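Local structure of P450 epoxidase (Sorangium cellulosum, 1Q5D) at residues A38-Y43 against L52-D57. The protein is a cytochrome P450, a haem protein whose mainly helical fold encloses a protoporphyrin IX group with its iron. Numbering follows the deposited sequence.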
loop_
_atom_site.group_PDB
_atom_site.type_symbol
_atom_site.label_atom_id
_atom_site.label_comp_id
_atom_site.label_asym_id
_atom_site.label_seq_id
_atom_site.Cartn_x
_atom_site.Cartn_y
_atom_site.Cartn_z
ATOM N N ALA A 38 23.366 -13.637 5.164
ATOM C CA ALA A 38 24.000 -13.979 6.444
ATOM C C ALA A 38 23.073 -14.718 7.419
ATOM O O ALA A 38 23.529 -15.553 8.208
ATOM C CB ALA A 38 24.583 -12.716 7.100
ATOM N N THR A 39 21.772 -14.433 7.363
ATOM C CA THR A 39 20.841 -14.997 8.342
ATOM C C THR A 39 19.383 -14.938 7.862
ATOM O O THR A 39 19.010 -14.035 7.096
ATOM C CB THR A 39 20.991 -14.262 9.695
ATOM O OG1 THR A 39 20.155 -14.890 10.664
ATOM C CG2 THR A 39 20.431 -12.830 9.612
ATOM N N PRO A 40 18.580 -15.915 8.275
ATOM C CA PRO A 40 17.142 -15.922 7.975
ATOM C C PRO A 40 16.354 -15.026 8.928
ATOM O O PRO A 40 15.212 -14.672 8.618
ATOM C CB PRO A 40 16.749 -17.367 8.246
ATOM C CG PRO A 40 17.671 -17.763 9.394
ATOM C CD PRO A 40 18.986 -17.119 9.029
ATOM N N ILE A 41 16.949 -14.682 10.069
ATOM C CA ILE A 41 16.249 -13.907 11.095
ATOM C C ILE A 41 17.232 -13.129 11.973
ATOM O O ILE A 41 18.332 -13.600 12.281
ATOM C CB ILE A 41 15.352 -14.824 11.964
ATOM C CG1 ILE A 41 14.355 -14.003 12.798
ATOM C CG2 ILE A 41 16.210 -15.736 12.859
ATOM C CD1 ILE A 41 13.320 -14.836 13.521
ATOM N N PHE A 42 16.839 -11.925 12.363
ATOM C CA PHE A 42 17.623 -11.157 13.309
ATOM C C PHE A 42 16.711 -10.263 14.120
ATOM O O PHE A 42 15.573 -9.984 13.702
ATOM C CB PHE A 42 18.702 -10.349 12.592
ATOM C CG PHE A 42 18.173 -9.241 11.715
ATOM C CD1 PHE A 42 17.910 -7.977 12.247
ATOM C CD2 PHE A 42 17.982 -9.447 10.353
ATOM C CE1 PHE A 42 17.451 -6.951 11.442
ATOM C CE2 PHE A 42 17.521 -8.416 9.539
ATOM C CZ PHE A 42 17.252 -7.161 10.095
ATOM N N TYR A 43 17.192 -9.831 15.287
ATOM C CA TYR A 43 16.423 -8.902 16.098
ATOM C C TYR A 43 16.822 -7.467 15.762
ATOM O O TYR A 43 18.010 -7.114 15.751
ATOM C CB TYR A 43 16.603 -9.163 17.599
ATOM C CG TYR A 43 15.541 -8.494 18.431
ATOM C CD1 TYR A 43 14.340 -9.130 18.687
ATOM C CD2 TYR A 43 15.730 -7.209 18.943
ATOM C CE1 TYR A 43 13.354 -8.522 19.435
ATOM C CE2 TYR A 43 14.747 -6.588 19.697
ATOM C CZ TYR A 43 13.561 -7.254 19.940
ATOM O OH TYR A 43 12.565 -6.665 20.682
ATOM N N LEU A 52 12.408 -11.225 9.412
ATOM C CA LEU A 52 12.632 -12.380 8.539
ATOM C C LEU A 52 13.035 -11.931 7.141
ATOM O O LEU A 52 12.340 -11.111 6.512
ATOM C CB LEU A 52 11.385 -13.267 8.497
ATOM C CG LEU A 52 11.081 -14.001 9.803
ATOM C CD1 LEU A 52 9.644 -14.487 9.835
ATOM C CD2 LEU A 52 12.051 -15.167 9.983
ATOM N N THR A 53 14.144 -12.486 6.645
ATOM C CA THR A 53 14.766 -12.022 5.413
ATOM C C THR A 53 14.541 -12.874 4.161
ATOM O O THR A 53 14.849 -12.421 3.074
ATOM C CB THR A 53 16.280 -11.910 5.598
ATOM O OG1 THR A 53 16.792 -13.183 6.034
ATOM C CG2 THR A 53 16.631 -10.943 6.737
ATOM N N ARG A 54 14.064 -14.107 4.306
ATOM C CA ARG A 54 14.023 -15.008 3.154
ATOM C C ARG A 54 12.603 -15.370 2.696
ATOM O O ARG A 54 11.690 -15.500 3.503
ATOM C CB ARG A 54 14.846 -16.269 3.442
ATOM C CG ARG A 54 16.335 -15.967 3.622
ATOM C CD ARG A 54 17.157 -17.105 4.249
ATOM N NE ARG A 54 18.520 -16.660 4.534
ATOM C CZ ARG A 54 19.448 -17.413 5.113
ATOM N NH1 ARG A 54 19.159 -18.660 5.485
ATOM N NH2 ARG A 54 20.659 -16.912 5.329
ATOM N N TYR A 55 12.428 -15.511 1.387
ATOM C CA TYR A 55 11.095 -15.778 0.839
ATOM C C TYR A 55 10.309 -16.862 1.579
ATOM O O TYR A 55 9.189 -16.631 2.033
ATOM C CB TYR A 55 11.165 -16.117 -0.652
ATOM C CG TYR A 55 9.791 -16.265 -1.259
ATOM C CD1 TYR A 55 9.198 -15.202 -1.941
ATOM C CD2 TYR A 55 9.070 -17.463 -1.138
ATOM C CE1 TYR A 55 7.931 -15.329 -2.503
ATOM C CE2 TYR A 55 7.795 -17.596 -1.696
ATOM C CZ TYR A 55 7.238 -16.529 -2.382
ATOM O OH TYR A 55 5.974 -16.639 -2.935
ATOM N N HIS A 56 10.887 -18.052 1.719
ATOM C CA HIS A 56 10.102 -19.175 2.242
ATOM C C HIS A 56 9.651 -18.983 3.677
ATOM O O HIS A 56 8.551 -19.400 4.048
ATOM C CB HIS A 56 10.824 -20.507 2.047
ATOM C CG HIS A 56 10.718 -21.030 0.647
ATOM N ND1 HIS A 56 11.772 -21.003 -0.243
ATOM C CD2 HIS A 56 9.665 -21.548 -0.030
ATOM C CE1 HIS A 56 11.379 -21.502 -1.402
ATOM N NE2 HIS A 56 10.105 -21.839 -1.301
ATOM N N ASP A 57 10.493 -18.341 4.483
ATOM C CA ASP A 57 10.126 -18.053 5.861
ATOM C C ASP A 57 9.064 -16.951 5.908
ATOM O O ASP A 57 8.088 -17.042 6.650
ATOM C CB ASP A 57 11.361 -17.653 6.673
ATOM C CG ASP A 57 12.482 -18.670 6.557
ATOM O OD1 ASP A 57 12.217 -19.853 6.843
ATOM O OD2 ASP A 57 13.636 -18.392 6.166
HETATM O O HOH W 1 13.794 -15.722 6.787
#
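Thr53 donates its hydroxyl to the carbonyl of Thr39: Thr53 OG1 lies 2.6 Å from Thr39 O, in the carbonyl plane and in the direction of a lone pair. That bond depends on a chi1 of 56°, which sets OG1 between the backbone N and the carbonyl carbon and leaves CG2 anti to the latter. CG2 then meets the Phe42 ring at its edge, near the ring plane, with Thr53 CG2 3.9 Å from Phe42 CE2. Thr53 N donates a hydrogen bond to Pro40 O at 3.1 Å, nearly straight at hydrogen (166°) but from above the carbonyl plane. A water accepts the N-H of Arg54 and donates to Asp57 OD2; its approach to Pro40 O, 2.5 Å from the water oxygen, is unusually short, so the strength of that link is doubtful. Strands 41-44 and 49-52 form an antiparallel hairpin at one margin of the five-stranded mixed sheet of the P450 fold, with 41-44 outermost; Ile41 and Leu52 are a non-hydrogen-bonded pair, CA atoms 4.7 Å apart. Their side chains run alongside each other on one face, and Leu52 CD2 lies 3.8 Å from Ile41 CD1, while Val58 and Val61 of helix 55-62 also touch Leu52. Arg54, at the N-cap position of that helix, carries an extended chain past Pro40 and lays one guanidinium face over the Thr39-Pro40 peptide, Pro40 N being 3.6 Å above the plane, over its centre. NE of Arg54 hydrogen-bonds the carbonyl of Arg36, near the end of helix 29-38, which probably helps to hold the guanidinium in this orientation.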